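Local coordinates for protein fatty acid synthase 1, isoform A (PDB 6FN6) that probably builds long-chain saturated fatty acids from acetyl-CoA and malonyl-CoA with NADPH, here represented by its dehydratase, enoylreductase and ketoreductase modifying region, at residues A[44-49]-A[54-59]; A[36-41]-A[194-199]; A[171-176]-A[237-242]; A[40-45]-A[201-206]. All coordinates share one frame; numbering follows the deposited sequence.

Contact 1. Residues A[44-49]-A[54-59]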
# COMPACT_ATOMS: atom_id res chain seq x y z
N THR A 44 2.91 -21.87 -20.37
CA THR A 44 1.72 -21.39 -21.05
C THR A 44 1.92 -19.99 -21.62
O THR A 44 1.44 -19.68 -22.70
CB THR A 44 0.50 -21.37 -20.11
OG1 THR A 44 0.83 -20.66 -18.91
CG2 THR A 44 0.06 -22.79 -19.77
N PHE A 45 2.64 -19.14 -20.88
CA PHE A 45 2.88 -17.77 -21.32
C PHE A 45 3.70 -17.72 -22.60
O PHE A 45 3.45 -16.90 -23.47
CB PHE A 45 3.58 -16.97 -20.22
CG PHE A 45 3.78 -15.52 -20.56
CD1 PHE A 45 2.69 -14.67 -20.68
CD2 PHE A 45 5.05 -15.01 -20.76
CE1 PHE A 45 2.87 -13.34 -20.99
CE2 PHE A 45 5.23 -13.68 -21.07
CZ PHE A 45 4.14 -12.84 -21.19
N ALA A 46 4.68 -18.61 -22.70
CA ALA A 46 5.51 -18.67 -23.90
C ALA A 46 4.72 -19.23 -25.08
O ALA A 46 4.93 -18.83 -26.23
CB ALA A 46 6.74 -19.53 -23.65
N LYS A 47 3.80 -20.14 -24.78
CA LYS A 47 3.00 -20.79 -25.81
C LYS A 47 2.11 -19.77 -26.53
O LYS A 47 2.04 -19.77 -27.76
CB LYS A 47 2.16 -21.91 -25.20
CG LYS A 47 1.67 -22.93 -26.22
CD LYS A 47 0.98 -24.11 -25.55
CE LYS A 47 0.39 -25.07 -26.57
NZ LYS A 47 1.45 -25.72 -27.40
N MET A 48 1.45 -18.91 -25.77
CA MET A 48 0.55 -17.92 -26.36
C MET A 48 1.33 -16.82 -27.07
O MET A 48 0.81 -16.17 -27.97
CB MET A 48 -0.38 -17.29 -25.30
CG MET A 48 0.27 -16.91 -23.98
SD MET A 48 -0.94 -16.34 -22.76
CE MET A 48 -1.92 -17.82 -22.51
N GLN A 49 2.58 -16.61 -26.65
CA GLN A 49 3.46 -15.67 -27.34
C GLN A 49 3.96 -16.27 -28.65
O GLN A 49 4.55 -15.58 -29.47
CB GLN A 49 4.64 -15.28 -26.46
CG GLN A 49 4.25 -14.39 -25.29
CD GLN A 49 3.98 -12.96 -25.71
OE1 GLN A 49 4.44 -12.52 -26.76
NE2 GLN A 49 3.22 -12.24 -24.90
N HIS A 54 11.25 -23.41 -23.63
CA HIS A 54 12.68 -23.62 -23.44
C HIS A 54 13.48 -22.72 -24.38
O HIS A 54 14.71 -22.66 -24.30
CB HIS A 54 13.06 -25.09 -23.65
CG HIS A 54 12.70 -25.63 -25.01
ND1 HIS A 54 11.46 -26.14 -25.29
CD2 HIS A 54 13.43 -25.74 -26.14
CE1 HIS A 54 11.44 -26.55 -26.55
NE2 HIS A 54 12.62 -26.31 -27.09
N LYS A 55 12.77 -22.02 -25.27
CA LYS A 55 13.40 -21.07 -26.18
C LYS A 55 13.04 -19.64 -25.78
O LYS A 55 13.46 -18.68 -26.43
CB LYS A 55 12.92 -21.32 -27.61
CG LYS A 55 13.38 -22.63 -28.24
CD LYS A 55 14.80 -22.56 -28.76
CE LYS A 55 15.19 -23.85 -29.46
NZ LYS A 55 14.37 -24.09 -30.68
N THR A 56 12.29 -19.50 -24.69
CA THR A 56 11.74 -18.21 -24.29
C THR A 56 12.18 -17.79 -22.89
O THR A 56 11.70 -18.34 -21.90
CB THR A 56 10.19 -18.23 -24.32
OG1 THR A 56 9.74 -18.78 -25.57
CG2 THR A 56 9.63 -16.84 -24.15
N PRO A 57 13.09 -16.80 -22.80
CA PRO A 57 13.47 -16.29 -21.48
C PRO A 57 12.39 -15.39 -20.88
O PRO A 57 11.72 -14.68 -21.62
CB PRO A 57 14.75 -15.50 -21.77
CG PRO A 57 14.62 -15.07 -23.18
CD PRO A 57 13.88 -16.17 -23.88
N VAL A 58 12.21 -15.44 -19.57
CA VAL A 58 11.18 -14.64 -18.91
C VAL A 58 11.68 -14.08 -17.58
O VAL A 58 12.68 -14.54 -17.03
CB VAL A 58 9.90 -15.46 -18.69
CG1 VAL A 58 9.32 -15.92 -20.03
CG2 VAL A 58 10.16 -16.66 -17.77
N VAL A 59 10.97 -13.08 -17.08
CA VAL A 59 11.25 -12.50 -15.77
C VAL A 59 9.96 -12.46 -14.96
O VAL A 59 9.02 -11.74 -15.30
CB VAL A 59 11.87 -11.10 -15.89
CG1 VAL A 59 12.03 -10.46 -14.51
CG2 VAL A 59 13.20 -11.16 -16.60
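The predicted N-terminal hotdog fold of the dehydratase domain has a long helix cradled by a curved sheet, and here the later part of that helix, through Phe45 and Ala46, rests on the chain returning as Thr56 and Val58. The backbones come nearest at Ala46 and Thr56, whose CA atoms lie 6.3 Å apart, close enough for the small methyl of Ala46 to fit against the threonine. Ala46 CB lies 3.6 Å from Thr56 OG1 and 4.0 Å from Thr56 CG2, so it meets both branches of the side chain. Thr56 OG1 lies beside the backbone N (chi1 -49°) and CG2 anti to it; the hydroxyl is hydrogen-bonded to Glu52 O in the connecting turn, and the polar atom facing the alanine is thereby satisfied. One residue back along the helix, Phe45 offers the edge of its ring, with CD2 4.4 Å from Val58 CG1, a looser apolar contact near the ring plane. Beyond the two segments, the Phe45 ring meets Phe83 of strand 76-83 and also touches Ile106, while Val58 pairs through its backbone with Ile201 of strand 191-201, the neighbour of strand 58-65.

Contact 2. Residues A[36-41]-A[194-199]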
# COMPACT_ATOMS: atom_id res chain seq x y z
N GLY A 36 6.58 -25.66 -9.45
CA GLY A 36 5.67 -26.25 -10.41
C GLY A 36 4.80 -25.17 -11.03
O GLY A 36 4.63 -25.12 -12.25
N TYR A 37 4.26 -24.31 -10.18
CA TYR A 37 3.45 -23.19 -10.64
C TYR A 37 4.22 -22.28 -11.57
O TYR A 37 3.73 -21.90 -12.63
CB TYR A 37 2.96 -22.37 -9.45
CG TYR A 37 1.91 -23.06 -8.61
CD1 TYR A 37 0.64 -23.29 -9.11
CD2 TYR A 37 2.19 -23.46 -7.32
CE1 TYR A 37 -0.32 -23.91 -8.34
CE2 TYR A 37 1.25 -24.07 -6.54
CZ TYR A 37 -0.01 -24.29 -7.05
OH TYR A 37 -0.94 -24.91 -6.25
N MET A 38 5.44 -21.95 -11.17
CA MET A 38 6.28 -21.05 -11.94
C MET A 38 6.49 -21.62 -13.34
O MET A 38 6.44 -20.90 -14.33
CB MET A 38 7.62 -20.84 -11.24
CG MET A 38 7.49 -20.25 -9.84
SD MET A 38 9.03 -20.24 -8.90
CE MET A 38 10.11 -19.35 -10.02
N THR A 39 6.71 -22.93 -13.41
CA THR A 39 6.91 -23.60 -14.69
C THR A 39 5.64 -23.52 -15.54
O THR A 39 5.72 -23.26 -16.74
CB THR A 39 7.31 -25.08 -14.49
OG1 THR A 39 8.54 -25.14 -13.77
CG2 THR A 39 7.47 -25.79 -15.83
N LEU A 40 4.49 -23.77 -14.93
CA LEU A 40 3.21 -23.69 -15.63
C LEU A 40 2.99 -22.29 -16.19
O LEU A 40 2.58 -22.13 -17.34
CB LEU A 40 2.06 -24.07 -14.71
CG LEU A 40 1.97 -25.53 -14.23
CD1 LEU A 40 0.70 -25.74 -13.43
CD2 LEU A 40 2.03 -26.51 -15.40
N ALA A 41 3.25 -21.28 -15.37
CA ALA A 41 3.11 -19.89 -15.80
C ALA A 41 4.09 -19.60 -16.92
O ALA A 41 3.77 -18.93 -17.90
CB ALA A 41 3.33 -18.94 -14.63
N THR A 194 6.71 -18.55 0.55
CA THR A 194 5.59 -17.62 0.61
C THR A 194 5.66 -16.63 -0.55
O THR A 194 4.67 -16.40 -1.24
CB THR A 194 5.57 -16.84 1.93
OG1 THR A 194 5.43 -17.75 3.02
CG2 THR A 194 4.43 -15.82 1.96
N ARG A 195 6.84 -16.05 -0.75
CA ARG A 195 7.03 -15.04 -1.78
C ARG A 195 8.37 -15.19 -2.47
O ARG A 195 9.32 -15.73 -1.90
CB ARG A 195 6.91 -13.64 -1.18
CG ARG A 195 5.49 -13.10 -1.12
CD ARG A 195 5.45 -11.74 -0.45
NE ARG A 195 5.45 -11.84 1.01
CZ ARG A 195 6.36 -11.29 1.81
NH1 ARG A 195 7.36 -10.57 1.33
NH2 ARG A 195 6.25 -11.45 3.12
N ILE A 196 8.44 -14.71 -3.70
CA ILE A 196 9.70 -14.55 -4.41
C ILE A 196 9.60 -13.22 -5.16
O ILE A 196 8.72 -13.03 -5.99
CB ILE A 196 9.99 -15.71 -5.38
CG1 ILE A 196 9.94 -17.05 -4.63
CG2 ILE A 196 11.35 -15.52 -6.03
CD1 ILE A 196 10.15 -18.27 -5.51
N GLU A 197 10.50 -12.30 -4.83
CA GLU A 197 10.47 -10.96 -5.40
C GLU A 197 10.77 -11.00 -6.90
O GLU A 197 10.06 -10.38 -7.69
CB GLU A 197 11.47 -10.05 -4.69
CG GLU A 197 11.48 -8.62 -5.21
CD GLU A 197 12.75 -8.28 -5.97
OE1 GLU A 197 13.85 -8.53 -5.43
OE2 GLU A 197 12.65 -7.78 -7.11
N ARG A 198 11.81 -11.73 -7.28
CA ARG A 198 12.21 -11.79 -8.68
C ARG A 198 12.81 -13.14 -9.04
O ARG A 198 13.60 -13.71 -8.29
CB ARG A 198 13.21 -10.67 -8.99
CG ARG A 198 13.39 -10.37 -10.46
CD ARG A 198 14.47 -9.32 -10.67
NE ARG A 198 14.30 -8.59 -11.93
CZ ARG A 198 13.55 -7.49 -12.06
NH1 ARG A 198 12.89 -6.99 -11.02
NH2 ARG A 198 13.45 -6.90 -13.24
N ALA A 199 12.41 -13.66 -10.20
CA ALA A 199 12.94 -14.91 -10.71
C ALA A 199 13.31 -14.76 -12.18
O ALA A 199 12.44 -14.71 -13.05
CB ALA A 199 11.92 -16.03 -10.54
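Met38 alone carries the helix side of this contact, and it touches two residues, Ile196 and Ala199, that stand before and after a corner in the chain at Glu197. Its CE lies 3.8 Å from Ala199 CB, and its SD lies 4.1 Å from Ile196 CD1. The side chain leaves the helix with CG beside the backbone N, runs nearly straight through chi2, and then bends at chi3 (55°), a turn that carries the terminal methyl to Ala199 while the sulfur remains level with the isoleucine. Ile196 CD1, the tip of the isoleucine, comes against the sulfur, not the terminal methyl, with the two side chains running roughly perpendicular.

Residues three apart on a regular strand would face opposite sides. Here Glu197 and Arg198 both face Arg242 in a classic beta bulge, which, together with the corner at Glu197, probably lets Ile196 and Ala199 point to the same helix. This is one of the places where the two predicted hotdog halves of the dehydratase meet: helix 34-48 belongs to the N-terminal half, strand 191-201 to the C-terminal one, and Met38 also packs on Met60 and Leu63 of strand 58-65. The side chain of Met38 is about 9 Å from that of Asp175 and about 11 Å from that of His24, the predicted proton donor and acceptor. At the bulge, Arg198 NH1 makes a long salt bridge of 4.0 Å to Glu197 OE2, but its guanidinium also has firmer partners in Glu61 and Glu113.

Contact 3. Residues A[171-176]-A[237-242]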
# COMPACT_ATOMS: atom_id res chain seq x y z
N ILE A 171 11.15 -28.11 -13.03
CA ILE A 171 10.43 -28.08 -11.76
C ILE A 171 11.32 -28.62 -10.65
O ILE A 171 11.53 -27.95 -9.63
CB ILE A 171 9.11 -28.87 -11.85
CG1 ILE A 171 8.17 -28.19 -12.85
CG2 ILE A 171 8.46 -28.99 -10.47
CD1 ILE A 171 6.90 -28.97 -13.15
N SER A 172 11.86 -29.82 -10.84
CA SER A 172 12.69 -30.43 -9.81
C SER A 172 13.93 -29.58 -9.56
O SER A 172 14.31 -29.35 -8.41
CB SER A 172 13.10 -31.85 -10.21
OG SER A 172 14.17 -31.84 -11.15
N PHE A 173 14.55 -29.12 -10.64
CA PHE A 173 15.79 -28.36 -10.52
C PHE A 173 15.59 -27.07 -9.73
O PHE A 173 16.35 -26.78 -8.80
CB PHE A 173 16.36 -28.04 -11.90
CG PHE A 173 17.55 -27.13 -11.85
CD1 PHE A 173 18.81 -27.64 -11.59
CD2 PHE A 173 17.41 -25.77 -12.06
CE1 PHE A 173 19.91 -26.81 -11.54
CE2 PHE A 173 18.51 -24.93 -12.01
CZ PHE A 173 19.76 -25.45 -11.75
N MET A 174 14.58 -26.29 -10.10
CA MET A 174 14.32 -25.04 -9.42
C MET A 174 13.89 -25.30 -7.98
O MET A 174 14.17 -24.49 -7.09
CB MET A 174 13.25 -24.22 -10.17
CG MET A 174 13.79 -23.54 -11.43
SD MET A 174 12.75 -22.20 -12.06
CE MET A 174 11.31 -23.10 -12.64
N ASP A 175 13.23 -26.43 -7.73
CA ASP A 175 12.84 -26.79 -6.37
C ASP A 175 14.07 -27.02 -5.49
O ASP A 175 14.12 -26.57 -4.36
CB ASP A 175 11.97 -28.04 -6.37
CG ASP A 175 11.44 -28.38 -4.98
OD1 ASP A 175 10.93 -27.47 -4.30
OD2 ASP A 175 11.55 -29.55 -4.57
N THR A 176 15.07 -27.72 -6.02
CA THR A 176 16.29 -28.00 -5.26
C THR A 176 17.01 -26.70 -4.92
O THR A 176 17.75 -26.64 -3.94
CB THR A 176 17.25 -28.94 -6.02
OG1 THR A 176 17.52 -28.42 -7.33
CG2 THR A 176 16.64 -30.33 -6.14
N ALA A 237 23.22 -21.49 -12.63
CA ALA A 237 23.13 -21.53 -14.08
C ALA A 237 22.19 -20.45 -14.61
O ALA A 237 22.44 -19.26 -14.41
CB ALA A 237 22.68 -22.92 -14.54
N GLY A 238 21.11 -20.85 -15.27
CA GLY A 238 20.22 -19.91 -15.94
C GLY A 238 19.12 -19.35 -15.06
O GLY A 238 18.37 -18.47 -15.48
N VAL A 239 19.03 -19.86 -13.83
CA VAL A 239 17.98 -19.44 -12.91
C VAL A 239 18.57 -18.52 -11.84
O VAL A 239 19.60 -18.83 -11.23
CB VAL A 239 17.28 -20.66 -12.26
CG1 VAL A 239 16.11 -20.20 -11.39
CG2 VAL A 239 16.80 -21.63 -13.34
N GLU A 240 17.92 -17.39 -11.61
CA GLU A 240 18.34 -16.45 -10.58
C GLU A 240 17.14 -16.03 -9.74
O GLU A 240 16.18 -15.45 -10.26
CB GLU A 240 19.01 -15.23 -11.22
CG GLU A 240 19.74 -14.34 -10.23
CD GLU A 240 20.29 -13.09 -10.89
OE1 GLU A 240 21.32 -13.18 -11.59
OE2 GLU A 240 19.70 -12.00 -10.69
N LEU A 241 17.19 -16.32 -8.44
CA LEU A 241 16.06 -16.06 -7.55
C LEU A 241 16.41 -15.03 -6.48
O LEU A 241 17.33 -15.22 -5.70
CB LEU A 241 15.60 -17.37 -6.89
CG LEU A 241 15.22 -18.49 -7.87
CD1 LEU A 241 14.92 -19.78 -7.12
CD2 LEU A 241 14.03 -18.09 -8.73
N ARG A 242 15.66 -13.93 -6.47
CA ARG A 242 15.90 -12.84 -5.52
C ARG A 242 14.75 -12.71 -4.52
O ARG A 242 13.60 -12.94 -4.87
CB ARG A 242 16.09 -11.52 -6.26
CG ARG A 242 17.03 -11.59 -7.45
CD ARG A 242 17.24 -10.21 -8.06
NE ARG A 242 17.76 -10.28 -9.43
CZ ARG A 242 17.98 -9.22 -10.20
NH1 ARG A 242 17.73 -8.00 -9.75
NH2 ARG A 242 18.45 -9.38 -11.43
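Val239 is the residue of its strand that meets helix 170-183 through both Phe173 and Met174. From CB the side chain splits in two. CG1, anti to the backbone N (chi1 -175°), goes to the methionine: it lies 4.0 Å from Met174 SD and 4.1 Å from Met174 CG. CG2 falls between the two helix residues, 3.9 Å from Phe173 CE2 and 4.0 Å from Met174 CG, and it approaches the phenylalanine at the ring edge, in the ring plane. The ring and the valine run antiparallel, while the methionine lies across the valine. With an alanine at Val239 both methyls would go, which would probably leave the Phe173 edge and the Met174 thioether without their shared partner and open a gap between helix and strand.

Other aromatic groups hold Phe173 in place, since its ring packs edge-to-face with His206 and Trp166. One residue along the strand, Glu240 takes no part in the helix contact and pairs with Arg242, whose NE lies 2.9 Å from Glu240 OE2; the acceptor sits 26° out of the guanidinium plane, and Glu240 OE1 has a second charged partner in Lys235. On the helix, Asp175 turns away from the strand and is hydrogen-bonded to Gln179. Asp175 is the predicted proton donor of the dehydratase, and the packing of Phe173 and Met174 on Val239 places the helix that bears it against the strands of the predicted C-terminal hotdog fold.

Contact 4. Residues A[40-45]-A[201-206]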
# COMPACT_ATOMS: atom_id res chain seq x y z
N LEU A 40 4.49 -23.77 -14.93
CA LEU A 40 3.21 -23.69 -15.63
C LEU A 40 2.99 -22.29 -16.19
O LEU A 40 2.58 -22.13 -17.34
CB LEU A 40 2.06 -24.07 -14.71
CG LEU A 40 1.97 -25.53 -14.23
CD1 LEU A 40 0.70 -25.74 -13.43
CD2 LEU A 40 2.03 -26.51 -15.40
N ALA A 41 3.25 -21.28 -15.37
CA ALA A 41 3.11 -19.89 -15.80
C ALA A 41 4.09 -19.60 -16.92
O ALA A 41 3.77 -18.93 -17.90
CB ALA A 41 3.33 -18.94 -14.63
N TRP A 42 5.30 -20.12 -16.77
CA TRP A 42 6.35 -19.93 -17.76
C TRP A 42 5.98 -20.58 -19.09
O TRP A 42 6.07 -19.96 -20.14
CB TRP A 42 7.67 -20.52 -17.23
CG TRP A 42 8.82 -20.44 -18.18
CD1 TRP A 42 8.94 -19.62 -19.26
CD2 TRP A 42 10.01 -21.23 -18.13
NE1 TRP A 42 10.15 -19.84 -19.89
CE2 TRP A 42 10.82 -20.83 -19.22
CE3 TRP A 42 10.48 -22.23 -17.28
CZ2 TRP A 42 12.07 -21.39 -19.47
CZ3 TRP A 42 11.72 -22.79 -17.53
CH2 TRP A 42 12.50 -22.37 -18.62
N GLN A 43 5.55 -21.84 -19.03
CA GLN A 43 5.23 -22.60 -20.23
C GLN A 43 4.07 -21.98 -21.01
O GLN A 43 4.23 -21.61 -22.18
CB GLN A 43 4.90 -24.04 -19.86
CG GLN A 43 6.13 -24.88 -19.55
CD GLN A 43 5.78 -26.30 -19.14
OE1 GLN A 43 4.64 -26.60 -18.81
NE2 GLN A 43 6.78 -27.17 -19.15
N THR A 44 2.91 -21.87 -20.37
CA THR A 44 1.72 -21.39 -21.05
C THR A 44 1.92 -19.99 -21.62
O THR A 44 1.44 -19.68 -22.70
CB THR A 44 0.50 -21.37 -20.11
OG1 THR A 44 0.83 -20.66 -18.91
CG2 THR A 44 0.06 -22.79 -19.77
N PHE A 45 2.64 -19.14 -20.88
CA PHE A 45 2.88 -17.77 -21.32
C PHE A 45 3.70 -17.72 -22.60
O PHE A 45 3.45 -16.90 -23.47
CB PHE A 45 3.58 -16.97 -20.22
CG PHE A 45 3.78 -15.52 -20.56
CD1 PHE A 45 2.69 -14.67 -20.68
CD2 PHE A 45 5.05 -15.01 -20.76
CE1 PHE A 45 2.87 -13.34 -20.99
CE2 PHE A 45 5.23 -13.68 -21.07
CZ PHE A 45 4.14 -12.84 -21.19
N ILE A 201 14.83 -16.24 -15.51
CA ILE A 201 15.07 -17.52 -16.17
C ILE A 201 15.68 -17.28 -17.54
O ILE A 201 15.10 -16.59 -18.38
CB ILE A 201 13.77 -18.35 -16.26
CG1 ILE A 201 13.13 -18.49 -14.88
CG2 ILE A 201 14.06 -19.72 -16.86
CD1 ILE A 201 11.77 -19.13 -14.89
N ASN A 202 16.85 -17.87 -17.76
CA ASN A 202 17.60 -17.70 -19.01
C ASN A 202 17.89 -19.07 -19.63
O ASN A 202 18.94 -19.66 -19.38
CB ASN A 202 18.91 -16.96 -18.74
CG ASN A 202 19.61 -16.53 -20.00
OD1 ASN A 202 19.38 -17.08 -21.08
ND2 ASN A 202 20.50 -15.55 -19.88
N PRO A 203 16.95 -19.58 -20.45
CA PRO A 203 17.10 -20.94 -20.99
C PRO A 203 18.32 -21.12 -21.89
O PRO A 203 19.00 -22.14 -21.80
CB PRO A 203 15.81 -21.14 -21.81
CG PRO A 203 14.89 -20.05 -21.38
CD PRO A 203 15.74 -18.92 -20.95
N ALA A 204 18.60 -20.13 -22.73
CA ALA A 204 19.72 -20.20 -23.65
C ALA A 204 21.03 -20.39 -22.89
O ALA A 204 21.85 -21.24 -23.23
CB ALA A 204 19.78 -18.95 -24.51
N LYS A 205 21.21 -19.58 -21.85
CA LYS A 205 22.40 -19.64 -21.02
C LYS A 205 22.48 -20.97 -20.27
O LYS A 205 23.57 -21.51 -20.06
CB LYS A 205 22.38 -18.47 -20.02
CG LYS A 205 23.63 -18.34 -19.16
CD LYS A 205 23.25 -17.80 -17.79
CE LYS A 205 24.36 -16.96 -17.18
NZ LYS A 205 23.94 -16.38 -15.88
N HIS A 206 21.32 -21.48 -19.87
CA HIS A 206 21.24 -22.71 -19.10
C HIS A 206 21.80 -23.90 -19.89
O HIS A 206 22.61 -24.67 -19.38
CB HIS A 206 19.79 -22.98 -18.70
CG HIS A 206 19.65 -23.99 -17.60
ND1 HIS A 206 19.91 -23.69 -16.28
CD2 HIS A 206 19.27 -25.29 -17.62
CE1 HIS A 206 19.69 -24.76 -15.54
NE2 HIS A 206 19.30 -25.74 -16.33
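Leu40 opens the helical turn from which Trp42 reaches Ile201 and Pro203. The carbonyl of Leu40 is gripped twice from opposite faces of its plane, by Thr44 N and by Thr44 OG1, the latter at 2.8 Å. Two residues on, Trp42 holds CG anti to its backbone N (chi1 178°), which sends the indole out to the other segment. Ile201 CG2 sits over one face in a CH-pi contact, 3.8 Å from the centroid of the six-membered ring and 22° off its normal, shifted toward the rim at Trp42 CH2. Pro203 CG instead meets the edge, 3.7 Å from Trp42 CZ2. Farther along, Phe45 N closes the turn on Ala41 O. Asn202 is the N-cap of helix 203-210, its OD1 accepting from Lys205 N at 3.2 Å. A leucine in place of Trp42 would probably leave Ile201 CG2 without an aromatic face and the carbonyl of Thr56 without the hydrogen bond it receives from the indole NE1. Across these segments the contact is apolar, a CH-pi face and an edge contact, so it depends on shape and dispersion; the outside bond to Thr56 O satisfies the buried N-H and probably helps fix the indole's rotation.

How the contacts relate
From the N terminus, helix 34-48 supplies one side of three contacts. Contact 1 closes first, a short turn that brings the chain back onto the helix as strand 58-65 begins. Contacts 2 and 4 leave the same helix for distant partners, strand 191-201 and the start of helix 203-210; contact 1 lies within the loop of contact 2 and starts from the same part of the helix as contact 4. Contact 3 opens at 171-176, inside both long loops, and closes at 237-242 after they have ended; it therefore crosses them and follows contact 1 in series. Contacts 1 and 3 are internal to the predicted N-terminal and C-terminal hotdog folds respectively, whereas contacts 2 and 4 fasten one to the other.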